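Local coordinates for HpuA (Kingella denitrificans ATCC 33394, PDB 5EC6), which probably serves as an outer-membrane lipoprotein receptor that binds haemoglobin as a step in bacterial iron acquisition, at residues 56-59 with 65-68; 48-53 with 78-83; 34-39 with 265-270; 85-90 with 106-111; 113-118 with 185-190. All coordinates share one frame; numbering follows the deposited sequence.

Overall arrangement
Interactions 1 and 2 both use strand 48-57 of the small antiparallel sheet. Interaction 1 is a surface contact at the hairpin's turn end, made by two backbone hydrogen bonds. Interaction 2 is partly buried and aromatic, without a hydrogen bond. Interactions 4 and 5 are also partly buried. Their centres lie about 8 Å apart, and strand 104-109 of interaction 4 pairs with strand 115-118 of interaction 5. Interaction 4 relies on an amide side chain and shared waters, whereas interaction 5 combines a buried apolar pair with a water-linked charged pair. Interaction 3 is exposed: a lysine bonds to a backbone carbonyl and, weakly, to the carboxylate of the same residue. It joins residues far apart in sequence.

Interaction 1 of 5, residues 56-59 with 65-68; sequences KPSP and MLTN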
# COMPACT_ATOMS: atom_id res chain seq x y z
N LYS A 56 21.19 3.98 16.32
CA LYS A 56 21.97 4.97 15.60
C LYS A 56 22.49 6.00 16.60
O LYS A 56 21.84 6.26 17.57
CB LYS A 56 21.13 5.78 14.60
CG LYS A 56 20.29 4.95 13.66
CD LYS A 56 19.52 5.82 12.68
CE LYS A 56 19.17 5.04 11.43
NZ LYS A 56 17.99 5.64 10.75
N PRO A 57 23.65 6.60 16.31
CA PRO A 57 24.13 7.64 17.25
C PRO A 57 23.28 8.91 17.15
O PRO A 57 22.82 9.27 16.06
CB PRO A 57 25.54 7.95 16.74
CG PRO A 57 25.55 7.50 15.34
CD PRO A 57 24.62 6.33 15.24
N SER A 58 23.07 9.58 18.29
CA SER A 58 22.38 10.84 18.28
C SER A 58 23.20 11.87 17.45
O SER A 58 24.43 11.95 17.64
CB SER A 58 22.27 11.39 19.71
OG SER A 58 21.77 12.71 19.70
N PRO A 59 22.55 12.70 16.61
CA PRO A 59 23.23 13.84 15.99
C PRO A 59 23.58 14.95 16.94
O PRO A 59 24.28 15.88 16.50
CB PRO A 59 22.21 14.36 14.97
CG PRO A 59 21.28 13.22 14.74
CD PRO A 59 21.19 12.55 16.05
N MET A 65 23.00 6.82 22.18
CA MET A 65 22.49 5.91 21.11
C MET A 65 20.96 5.89 21.15
O MET A 65 20.34 5.73 22.22
CB MET A 65 23.07 4.53 21.37
CG MET A 65 24.59 4.47 21.41
SD MET A 65 25.39 5.12 19.97
CE MET A 65 24.73 4.03 18.70
N LEU A 66 20.37 6.06 19.97
CA LEU A 66 18.94 6.12 19.79
C LEU A 66 18.48 4.81 19.11
O LEU A 66 18.96 4.48 18.04
CB LEU A 66 18.60 7.30 18.89
CG LEU A 66 19.14 8.68 19.35
CD1 LEU A 66 18.87 9.72 18.32
CD2 LEU A 66 18.56 9.04 20.72
N THR A 67 17.52 4.14 19.72
CA THR A 67 17.01 2.88 19.21
C THR A 67 15.55 3.05 18.80
O THR A 67 14.74 3.59 19.56
CB THR A 67 17.16 1.82 20.27
OG1 THR A 67 18.54 1.65 20.55
CG2 THR A 67 16.61 0.50 19.78
N ASN A 68 15.21 2.62 17.59
CA ASN A 68 13.84 2.74 17.11
C ASN A 68 13.51 1.52 16.24
O ASN A 68 14.38 0.97 15.64
CB ASN A 68 13.69 4.00 16.29
CG ASN A 68 13.65 5.24 17.17
OD1 ASN A 68 12.70 5.42 17.93
ND2 ASN A 68 14.75 6.00 17.20
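Leu66 and Lys56 face each other as an antiparallel hydrogen-bonded pair near the turn of the hairpin formed by strands 48-57 and 65-74. Lys56 N donates to Leu66 O at 2.9 Å. In return Leu66 N donates to Lys56 O at 2.8 Å, and this second bond is nearly straight at 173°. The Leu66 side chain extends past Lys56 to the start of the turn. Its CD1 lies 3.7 Å from Ser58 CA and also meets Ser58 CB. Pro59 CD is a looser neighbour of the same methyl, at 4.3 Å.

Met65 lies on the other face, with Pro57. This is the next, non-hydrogen-bonded pair. The Met65 chain bends at chi2 (-55°) and chi3 (-61°), which folds its methyl back over the opposite strand. CE comes 3.6 Å from Lys56 C and 3.7 Å from Pro57 N. SD sits 3.9 Å from Pro57 CA. Ser58 OG turns to the loop, where it bonds to the backbone N of Tyr60 and Ile61.

The polar grip is therefore all backbone and falls on the Lys56-Leu66 pair. Pro57 fits the non-hydrogen-bonded position, where no N-H is needed toward Met65. The side chains add apolar cover on both faces of an exposed hairpin end.

Interaction 2 of 5, residues 48-53 with 78-83; sequences SVKPFT and GKYYDF
Tyr80 meets Phe52 in an offset edge-to-face aromatic pair within the four-stranded antiparallel sheet of HpuA. Strands 48-57 and 80-81 are not neighbours in that sheet, because strand 65-74 runs between them. Tyr80 therefore meets Phe52 and Lys50 across the middle strand.

Tyr80 is the first residue of 78-83 to make contact, and it carries most of it. Its CG is anti to the carbonyl carbon (chi1 -69°) and chi2 is 87°, which presents the ring to Phe52. The edge of the Phe52 ring is turned toward the face of the Tyr80 ring. The planes stand at 89° and the centroids are 5.3 Å apart. Phe52 CZ lies 3.5 Å from Tyr80 CE2, and Phe52 CE1 is close to the same carbon. Leu72 of the middle strand packs on Phe52.

The extended Lys50 chain crosses the hydroxyl end of Tyr80 at about a right angle. Its CD approaches at the ring edge, 3.7 Å from Tyr80 OH. Lys50 NZ instead bonds to Gln74 OE1, so the ammonium is held beside the phenol by the middle strand.

Phe83 meets Val49 from the loop beyond strand 80-81. Met116 and Ala118 of strand 115-118 pack on this ring, linking the small sheet to the larger strand system. At the ring's far end, Val49 CG1 lies in the plane of Phe83, 3.9 Å from CZ.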
# COMPACT_ATOMS: atom_id res chain seq x y z
N SER A 48 10.08 -8.33 -0.02
CA SER A 48 9.15 -8.21 1.09
C SER A 48 9.56 -7.09 2.05
O SER A 48 10.74 -6.65 2.04
CB SER A 48 9.02 -9.53 1.84
OG SER A 48 10.20 -9.87 2.54
N VAL A 49 8.61 -6.62 2.83
CA VAL A 49 8.90 -5.65 3.92
C VAL A 49 9.19 -6.42 5.21
O VAL A 49 8.52 -7.42 5.54
CB VAL A 49 7.79 -4.59 4.09
CG1 VAL A 49 7.80 -3.61 2.96
CG2 VAL A 49 6.41 -5.21 4.30
N LYS A 50 10.24 -5.99 5.94
CA LYS A 50 10.70 -6.74 7.07
C LYS A 50 11.01 -5.76 8.23
O LYS A 50 11.49 -4.65 7.98
CB LYS A 50 11.95 -7.53 6.74
CG LYS A 50 11.72 -8.69 5.78
CD LYS A 50 12.89 -9.63 5.76
CE LYS A 50 12.50 -10.98 5.18
NZ LYS A 50 13.75 -11.77 4.97
N PRO A 51 10.63 -6.14 9.45
CA PRO A 51 10.83 -5.22 10.62
C PRO A 51 12.20 -5.40 11.28
O PRO A 51 12.72 -6.53 11.39
CB PRO A 51 9.75 -5.68 11.58
CG PRO A 51 9.60 -7.16 11.32
CD PRO A 51 9.88 -7.34 9.84
N PHE A 52 12.75 -4.29 11.76
CA PHE A 52 14.06 -4.26 12.41
C PHE A 52 14.01 -3.32 13.61
O PHE A 52 13.18 -2.43 13.71
CB PHE A 52 15.12 -3.74 11.43
CG PHE A 52 15.51 -4.73 10.39
CD1 PHE A 52 14.76 -4.83 9.22
CD2 PHE A 52 16.53 -5.62 10.62
CE1 PHE A 52 15.09 -5.73 8.27
CE2 PHE A 52 16.85 -6.58 9.68
CZ PHE A 52 16.13 -6.62 8.51
N THR A 53 14.95 -3.56 14.52
CA THR A 53 15.25 -2.60 15.59
C THR A 53 16.62 -2.04 15.30
O THR A 53 17.57 -2.79 15.15
CB THR A 53 15.20 -3.32 16.94
OG1 THR A 53 13.87 -3.84 17.14
CG2 THR A 53 15.49 -2.36 18.11
N GLY A 78 17.87 -9.83 -2.39
CA GLY A 78 18.31 -10.02 -1.03
C GLY A 78 18.80 -8.72 -0.36
O GLY A 78 19.04 -8.73 0.88
N LYS A 79 18.96 -7.64 -1.12
CA LYS A 79 19.52 -6.37 -0.57
C LYS A 79 18.36 -5.64 0.13
O LYS A 79 17.24 -5.68 -0.34
CB LYS A 79 20.12 -5.48 -1.62
CG LYS A 79 21.30 -6.08 -2.40
CD LYS A 79 22.48 -6.28 -1.49
CE LYS A 79 23.76 -6.66 -2.25
NZ LYS A 79 23.74 -8.02 -2.81
N TYR A 80 18.67 -4.95 1.22
CA TYR A 80 17.70 -4.17 1.98
C TYR A 80 17.83 -2.67 1.73
O TYR A 80 18.94 -2.13 1.62
CB TYR A 80 17.89 -4.41 3.46
CG TYR A 80 17.52 -5.76 3.99
CD1 TYR A 80 18.44 -6.81 3.99
CD2 TYR A 80 16.29 -6.01 4.53
CE1 TYR A 80 18.11 -8.04 4.48
CE2 TYR A 80 15.96 -7.22 5.06
CZ TYR A 80 16.88 -8.25 5.06
OH TYR A 80 16.58 -9.47 5.57
N TYR A 81 16.69 -2.01 1.65
CA TYR A 81 16.61 -0.57 1.37
C TYR A 81 15.67 0.16 2.31
O TYR A 81 14.63 -0.38 2.70
CB TYR A 81 16.20 -0.27 -0.07
CG TYR A 81 17.21 -0.84 -1.07
CD1 TYR A 81 18.40 -0.13 -1.36
CD2 TYR A 81 17.05 -2.11 -1.60
CE1 TYR A 81 19.35 -0.69 -2.20
CE2 TYR A 81 18.01 -2.68 -2.46
CZ TYR A 81 19.16 -1.97 -2.73
OH TYR A 81 20.06 -2.54 -3.59
N ASP A 82 16.04 1.37 2.70
CA ASP A 82 15.09 2.13 3.50
C ASP A 82 14.11 2.89 2.64
O ASP A 82 14.29 3.09 1.43
CB ASP A 82 15.78 2.99 4.58
CG ASP A 82 16.98 3.73 4.07
OD1 ASP A 82 17.01 4.05 2.89
OD2 ASP A 82 17.90 3.98 4.88
N PHE A 83 13.00 3.26 3.26
CA PHE A 83 12.05 4.17 2.68
C PHE A 83 12.51 5.58 3.04
O PHE A 83 12.59 5.93 4.22
CB PHE A 83 10.66 3.91 3.22
CG PHE A 83 10.13 2.54 2.85
CD1 PHE A 83 9.73 2.28 1.55
CD2 PHE A 83 10.06 1.50 3.80
CE1 PHE A 83 9.23 1.00 1.19
CE2 PHE A 83 9.57 0.25 3.44
CZ PHE A 83 9.16 0.00 2.15

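Interaction 3 of 5, residues 34-39 with 265-270; sequences STDREQ and FAKEER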
# COMPACT_ATOMS: atom_id res chain seq x y z
N SER A 34 9.42 -10.46 16.84
CA SER A 34 8.24 -10.41 17.69
C SER A 34 6.95 -10.61 16.86
O SER A 34 6.83 -10.15 15.70
CB SER A 34 8.21 -9.11 18.47
OG SER A 34 7.74 -8.03 17.68
N THR A 35 5.96 -11.27 17.46
CA THR A 35 4.70 -11.54 16.76
C THR A 35 3.99 -10.23 16.43
O THR A 35 3.35 -10.08 15.38
CB THR A 35 3.75 -12.47 17.57
OG1 THR A 35 3.30 -11.77 18.73
CG2 THR A 35 4.45 -13.74 17.99
N ASP A 36 4.13 -9.26 17.33
CA ASP A 36 3.50 -7.98 17.21
C ASP A 36 3.91 -7.22 15.93
O ASP A 36 3.18 -6.33 15.46
CB ASP A 36 3.91 -7.15 18.44
CG ASP A 36 3.42 -5.73 18.39
OD1 ASP A 36 2.19 -5.53 18.52
OD2 ASP A 36 4.26 -4.80 18.23
N ARG A 37 5.10 -7.51 15.42
CA ARG A 37 5.65 -6.72 14.30
C ARG A 37 5.66 -7.51 13.01
O ARG A 37 6.16 -6.99 12.02
CB ARG A 37 7.07 -6.20 14.60
CG ARG A 37 7.08 -5.09 15.66
CD ARG A 37 6.74 -3.73 15.13
NE ARG A 37 7.78 -3.20 14.27
CZ ARG A 37 7.60 -2.20 13.40
NH1 ARG A 37 6.40 -1.64 13.19
NH2 ARG A 37 8.61 -1.82 12.69
N GLU A 38 5.11 -8.73 13.00
CA GLU A 38 5.10 -9.55 11.80
C GLU A 38 4.41 -8.85 10.63
O GLU A 38 3.37 -8.21 10.79
CB GLU A 38 4.40 -10.88 12.05
CG GLU A 38 5.18 -11.82 12.97
CD GLU A 38 4.44 -13.11 13.28
OE1 GLU A 38 3.22 -13.20 12.94
OE2 GLU A 38 5.10 -14.02 13.84
N GLN A 39 5.05 -8.93 9.48
CA GLN A 39 4.56 -8.23 8.28
C GLN A 39 4.10 -9.31 7.28
O GLN A 39 4.56 -10.43 7.31
CB GLN A 39 5.67 -7.38 7.66
CG GLN A 39 6.24 -6.32 8.59
CD GLN A 39 5.22 -5.26 8.89
OE1 GLN A 39 4.78 -4.56 8.00
NE2 GLN A 39 4.80 -5.19 10.12
N PHE A 265 -5.03 -4.40 5.89
CA PHE A 265 -3.93 -4.01 6.76
C PHE A 265 -4.43 -3.07 7.86
O PHE A 265 -5.49 -2.45 7.75
CB PHE A 265 -2.83 -3.33 5.94
CG PHE A 265 -2.14 -4.24 4.94
CD1 PHE A 265 -1.11 -5.10 5.32
CD2 PHE A 265 -2.56 -4.26 3.63
CE1 PHE A 265 -0.47 -5.90 4.39
CE2 PHE A 265 -1.94 -5.07 2.69
CZ PHE A 265 -0.90 -5.92 3.07
N ALA A 266 -3.56 -2.89 8.86
CA ALA A 266 -3.74 -2.01 10.04
C ALA A 266 -4.49 -2.67 11.18
O ALA A 266 -5.60 -3.25 11.00
CB ALA A 266 -4.34 -0.67 9.71
N LYS A 267 -3.88 -2.59 12.37
CA LYS A 267 -4.57 -3.04 13.57
C LYS A 267 -5.75 -2.13 13.87
O LYS A 267 -5.82 -1.00 13.41
CB LYS A 267 -3.61 -3.05 14.78
CG LYS A 267 -2.60 -4.14 14.62
CD LYS A 267 -1.48 -4.07 15.64
CE LYS A 267 -0.49 -5.19 15.36
NZ LYS A 267 0.89 -4.65 15.44
N GLU A 268 -6.65 -2.63 14.72
CA GLU A 268 -7.71 -1.80 15.26
C GLU A 268 -7.25 -0.60 16.09
O GLU A 268 -6.12 -0.59 16.56
CB GLU A 268 -8.65 -2.67 16.08
CG GLU A 268 -8.16 -2.98 17.47
CD GLU A 268 -7.10 -4.06 17.52
OE1 GLU A 268 -6.70 -4.75 16.54
OE2 GLU A 268 -6.65 -4.28 18.65
N GLU A 269 -8.14 0.38 16.26
CA GLU A 269 -7.87 1.54 17.09
C GLU A 269 -8.78 1.45 18.28
O GLU A 269 -9.96 1.12 18.14
CB GLU A 269 -8.12 2.84 16.32
CG GLU A 269 -7.16 3.03 15.16
CD GLU A 269 -7.57 4.19 14.30
OE1 GLU A 269 -7.35 5.33 14.75
OE2 GLU A 269 -8.14 3.99 13.20
N ARG A 270 -8.22 1.74 19.46
CA ARG A 270 -8.99 1.67 20.72
C ARG A 270 -9.00 2.98 21.47
O ARG A 270 -8.08 3.79 21.39
CB ARG A 270 -8.46 0.56 21.62
CG ARG A 270 -8.78 -0.81 21.05
CD ARG A 270 -8.05 -1.90 21.76
NE ARG A 270 -8.33 -3.21 21.20
CZ ARG A 270 -9.48 -3.88 21.26
NH1 ARG A 270 -10.57 -3.41 21.87
NH2 ARG A 270 -9.55 -5.06 20.64
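Lys267 reaches over to Asp36 and binds it at two oxygens, one from the backbone and one from the side chain. Lys267 lies in a loop, and its side chain runs extended through chi2 and chi3. Only its last torsion departs from this, with chi4 at 135°, which turns the ammonium at the tip. Lys267 NZ bonds to Asp36 O at 2.8 Å. The nitrogen lies in the carbonyl plane, and the C=O...N angle is 154°.

The carboxylate of Asp36 is the lesser partner. With chi1 at 175°, CG sits beside the residue's own carbonyl carbon. This brings the carboxylate to the same ammonium as the backbone oxygen. Asp36 OD1 is 3.5 Å from Lys267 NZ, a weak hydrogen bond within a salt bridge. The two side chains cross at about a right angle. Both residues are exposed, so solvent probably weakens the ionic part.

Each segment also has a side-chain bond of its own. Gln39 folds back, and its NE2 donates to Arg37 O at 2.9 Å, from above the carbonyl plane. The same NE2 also bonds to Thr155 OG1. Arg270 NE pairs with Glu268 OE2 at 3.2 Å in a salt bridge, on the anti side of the carboxylate.

The short 3-10 turn at 35-37 lies between strands 29-31 and 40-43. Lys267 stands between strands 256-265 and 269-270, and its side chain also touches Thr155. The contact thus ties a connection leaving the small sheet to one at the end of a long strand.

Interaction 4 of 5, residues 85-90 with 106-111; sequences TYNTLI and PMQPLD
Gln108 packs against Tyr86 and Asn87, and this is the main direct contact. Its chain is fully extended from CG, which lies anti to the backbone N (chi1 -175°), and this carries the amide across to the 85-90 loop. Gln108 CD and NE2 are both 3.6 Å from Tyr86 CB. Gln108 OE1 comes 3.3 Å from Asn87 CB, and the two amide planes stand 81° apart. OE1 is close to Asn87 N as well, but the angle is too poor for a hydrogen bond.

The second direct contact is apolar. Ile90 CD1 touches Pro106 CD at 3.9 Å, and the two side chains cross at about a right angle.

Polar links across the contact run through water. Water 1 accepts from Tyr86 N at 3.0 Å and lies 2.8 Å from Gln108 OE1, to which it can donate. Water 2 donates to Tyr86 O and Pro106 O. Water 3 donates to Thr88 O at 2.8 Å and to Pro106 O at 2.9 Å. The Pro106 carbonyl is therefore gripped by two waters, each of which also holds a carbonyl of the loop.

The amide nitrogens are satisfied outside the contact. Gln108 NE2 bonds to Pro17 O, and Asn87 ND2 to Asp82 O. Asn87 OD1 takes the N-H of Gly84.

Strand 104-109 pairs with strands 115-118 and 188-191. The loop lies alongside, with Asn87 and Leu89 making backbone bonds to Ala118 of strand 115-118.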
# COMPACT_ATOMS: atom_id res chain seq x y z
N THR A 85 13.58 9.84 1.34
CA THR A 85 13.06 11.03 0.70
C THR A 85 13.06 10.97 -0.81
O THR A 85 12.25 11.64 -1.42
CB THR A 85 13.81 12.30 1.18
OG1 THR A 85 15.09 12.38 0.57
CG2 THR A 85 13.99 12.26 2.69
N TYR A 86 13.94 10.18 -1.43
CA TYR A 86 14.07 10.16 -2.89
C TYR A 86 13.45 8.94 -3.62
O TYR A 86 13.44 8.91 -4.86
CB TYR A 86 15.54 10.21 -3.28
CG TYR A 86 16.17 11.53 -2.96
CD1 TYR A 86 15.86 12.64 -3.71
CD2 TYR A 86 17.00 11.66 -1.86
CE1 TYR A 86 16.41 13.87 -3.42
CE2 TYR A 86 17.56 12.89 -1.55
CZ TYR A 86 17.25 13.99 -2.34
OH TYR A 86 17.79 15.22 -2.04
N ASN A 87 13.01 7.93 -2.87
CA ASN A 87 12.39 6.76 -3.50
C ASN A 87 10.87 6.74 -3.28
O ASN A 87 10.30 5.69 -3.02
CB ASN A 87 13.05 5.45 -3.06
CG ASN A 87 13.05 5.22 -1.57
OD1 ASN A 87 12.63 6.06 -0.78
ND2 ASN A 87 13.47 4.02 -1.19
N THR A 88 10.27 7.91 -3.37
CA THR A 88 8.82 8.05 -3.26
C THR A 88 8.21 8.77 -4.43
O THR A 88 8.90 9.37 -5.23
CB THR A 88 8.42 8.78 -1.98
OG1 THR A 88 8.92 10.12 -2.00
CG2 THR A 88 8.93 8.11 -0.80
N LEU A 89 6.89 8.70 -4.53
CA LEU A 89 6.14 9.43 -5.52
C LEU A 89 6.37 10.93 -5.33
O LEU A 89 6.59 11.41 -4.22
CB LEU A 89 4.64 9.13 -5.36
CG LEU A 89 4.25 7.68 -5.57
CD1 LEU A 89 2.74 7.55 -5.34
CD2 LEU A 89 4.61 7.18 -6.95
N ILE A 90 6.29 11.65 -6.42
CA ILE A 90 6.17 13.11 -6.37
C ILE A 90 4.91 13.51 -5.60
O ILE A 90 3.80 13.07 -5.91
CB ILE A 90 6.09 13.71 -7.79
CG1 ILE A 90 7.30 13.28 -8.65
CG2 ILE A 90 6.00 15.25 -7.70
CD1 ILE A 90 7.10 13.51 -10.14
N PRO A 106 9.78 9.60 -11.40
CA PRO A 106 11.06 8.91 -11.51
C PRO A 106 11.29 7.91 -10.36
O PRO A 106 10.91 8.19 -9.23
CB PRO A 106 12.06 10.09 -11.41
CG PRO A 106 11.40 11.08 -10.53
CD PRO A 106 9.92 10.98 -10.89
N MET A 107 11.91 6.78 -10.64
CA MET A 107 12.30 5.84 -9.61
C MET A 107 13.73 6.14 -9.19
O MET A 107 14.54 6.62 -10.00
CB MET A 107 12.22 4.43 -10.16
CG MET A 107 10.82 4.08 -10.68
SD MET A 107 10.66 2.39 -11.32
CE MET A 107 10.77 1.39 -9.86
N GLN A 108 14.05 5.87 -7.95
CA GLN A 108 15.41 6.14 -7.47
C GLN A 108 16.35 5.06 -7.91
O GLN A 108 16.11 3.87 -7.69
CB GLN A 108 15.44 6.27 -5.96
CG GLN A 108 16.85 6.69 -5.45
CD GLN A 108 16.93 6.99 -3.98
OE1 GLN A 108 16.08 6.63 -3.18
NE2 GLN A 108 18.02 7.67 -3.58
N PRO A 109 17.51 5.45 -8.54
CA PRO A 109 18.49 4.40 -8.81
C PRO A 109 19.15 3.82 -7.59
O PRO A 109 19.34 4.51 -6.61
CB PRO A 109 19.54 5.14 -9.67
CG PRO A 109 19.45 6.51 -9.22
CD PRO A 109 18.00 6.78 -8.88
N LEU A 110 19.50 2.54 -7.66
CA LEU A 110 20.07 1.79 -6.55
C LEU A 110 21.53 1.41 -6.82
O LEU A 110 21.94 1.27 -7.96
CB LEU A 110 19.32 0.48 -6.32
CG LEU A 110 17.79 0.65 -6.16
CD1 LEU A 110 17.14 -0.71 -6.01
CD2 LEU A 110 17.47 1.57 -4.98
N ASP A 111 22.25 1.16 -5.75
CA ASP A 111 23.63 0.64 -5.84
C ASP A 111 23.82 -0.53 -6.81
O ASP A 111 24.84 -0.58 -7.50
CB ASP A 111 24.21 0.32 -4.46
CG ASP A 111 23.36 -0.64 -3.64
OD1 ASP A 111 22.30 -1.10 -4.11
OD2 ASP A 111 23.80 -0.94 -2.51
O HOH W 1 15.56 7.82 -0.70
O HOH W 2 13.35 9.21 -7.67
O HOH W 3 9.39 10.21 -7.82

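Interaction 5 of 5, residues 113-118 with 185-190; sequences GGKMIA and KNDRAV
Lys115 runs extended to CE; chi4 (-53°) then turns NZ aside, which leaves CE as the atom nearest Asp187. Ile117 has chi1 at -162°, with CG1 anti to the backbone N, and this sends CD1 toward Ala189.

Lys115 CE lies 3.5 Å from Asp187 OD2, and the two side chains cross at about a right angle. Lys115 NZ is 4.3 Å from the same oxygen, beyond a salt bridge. Water 4 fills the link. It accepts from Lys115 NZ at 3.0 Å and donates weakly to Asp187 OD2 at 3.4 Å. The attraction between the charges is probably modest. A long, weak ion pair joins Asp187 OD1 to Lys146.

The other contact is buried and apolar. Ile117 CD1 meets Ala189 CB at 3.7 Å, and Ile117 CG2 comes to 3.9 Å from the same methyl.

Asp187 belongs to a type I' turn, from Lys185 to Arg188, that joins strands 174-185 and 188-191 as a tight hairpin. Strand 104-109 pairs with both 115-118 and 188-191, so the contact spans its two flanking strands. His105 and Met107 from that middle strand pack on Ile117, while Leu182 of strand 174-185 touches Ala189.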
# COMPACT_ATOMS: atom_id res chain seq x y z
N GLY A 113 22.17 -1.16 -9.57
CA GLY A 113 21.69 -0.80 -10.88
C GLY A 113 20.22 -0.99 -11.08
O GLY A 113 19.66 -0.72 -12.16
N GLY A 114 19.56 -1.50 -10.03
CA GLY A 114 18.11 -1.52 -10.04
C GLY A 114 17.54 -0.14 -9.75
O GLY A 114 18.24 0.86 -9.70
N LYS A 115 16.21 -0.10 -9.58
CA LYS A 115 15.55 1.14 -9.17
C LYS A 115 14.44 0.78 -8.17
O LYS A 115 13.97 -0.34 -8.16
CB LYS A 115 14.91 1.90 -10.34
CG LYS A 115 15.83 2.15 -11.53
CD LYS A 115 15.11 2.90 -12.63
CE LYS A 115 15.96 3.08 -13.88
NZ LYS A 115 17.26 3.69 -13.56
N MET A 116 14.03 1.78 -7.41
CA MET A 116 12.95 1.59 -6.41
C MET A 116 12.05 2.78 -6.30
O MET A 116 12.43 3.94 -6.39
CB MET A 116 13.58 1.28 -5.06
CG MET A 116 12.60 1.06 -3.92
SD MET A 116 13.53 0.75 -2.43
CE MET A 116 12.22 0.67 -1.20
N ILE A 117 10.76 2.51 -6.05
CA ILE A 117 9.86 3.57 -5.62
C ILE A 117 8.82 2.99 -4.64
O ILE A 117 8.51 1.77 -4.68
CB ILE A 117 9.15 4.16 -6.83
CG1 ILE A 117 8.55 5.55 -6.47
CG2 ILE A 117 8.14 3.20 -7.39
CD1 ILE A 117 8.28 6.47 -7.60
N ALA A 118 8.33 3.86 -3.76
CA ALA A 118 7.28 3.53 -2.79
C ALA A 118 6.36 4.73 -2.62
O ALA A 118 6.62 5.83 -3.13
CB ALA A 118 7.89 3.11 -1.49
N LYS A 185 6.29 1.66 -16.24
CA LYS A 185 6.36 1.73 -17.70
C LYS A 185 7.61 2.48 -18.08
O LYS A 185 7.80 3.61 -17.65
CB LYS A 185 5.17 2.50 -18.26
CG LYS A 185 5.38 2.91 -19.73
CD LYS A 185 4.09 3.40 -20.37
CE LYS A 185 3.70 4.77 -19.85
NZ LYS A 185 2.38 5.10 -20.42
N ASN A 186 8.49 1.85 -18.88
CA ASN A 186 9.63 2.59 -19.43
C ASN A 186 10.40 3.35 -18.38
O ASN A 186 10.51 4.59 -18.45
CB ASN A 186 9.16 3.61 -20.46
CG ASN A 186 8.89 2.99 -21.80
OD1 ASN A 186 7.84 3.22 -22.40
ND2 ASN A 186 9.84 2.18 -22.27
N ASP A 187 10.93 2.62 -17.43
CA ASP A 187 11.79 3.17 -16.38
C ASP A 187 11.13 4.16 -15.39
O ASP A 187 11.78 4.61 -14.42
CB ASP A 187 13.09 3.78 -17.00
CG ASP A 187 14.22 2.76 -17.09
OD1 ASP A 187 13.96 1.55 -16.91
OD2 ASP A 187 15.37 3.18 -17.34
N ARG A 188 9.83 4.43 -15.57
CA ARG A 188 9.11 5.32 -14.67
C ARG A 188 7.99 4.58 -13.97
O ARG A 188 7.40 3.64 -14.48
CB ARG A 188 8.56 6.52 -15.40
CG ARG A 188 9.73 7.50 -15.62
CD ARG A 188 9.32 8.62 -16.48
NE ARG A 188 8.64 9.66 -15.74
CZ ARG A 188 9.19 10.57 -14.95
NH1 ARG A 188 10.52 10.61 -14.67
NH2 ARG A 188 8.38 11.47 -14.41
N ALA A 189 7.72 5.06 -12.79
CA ALA A 189 6.51 4.69 -12.11
C ALA A 189 5.33 5.50 -12.62
O ALA A 189 5.41 6.72 -12.78
CB ALA A 189 6.69 4.95 -10.61
N VAL A 190 4.21 4.82 -12.86
CA VAL A 190 3.03 5.48 -13.34
C VAL A 190 1.87 5.14 -12.39
O VAL A 190 1.78 4.02 -11.88
CB VAL A 190 2.70 5.11 -14.80
CG1 VAL A 190 3.77 5.70 -15.72
CG2 VAL A 190 2.60 3.62 -15.06
O HOH W 4 18.45 2.64 -16.06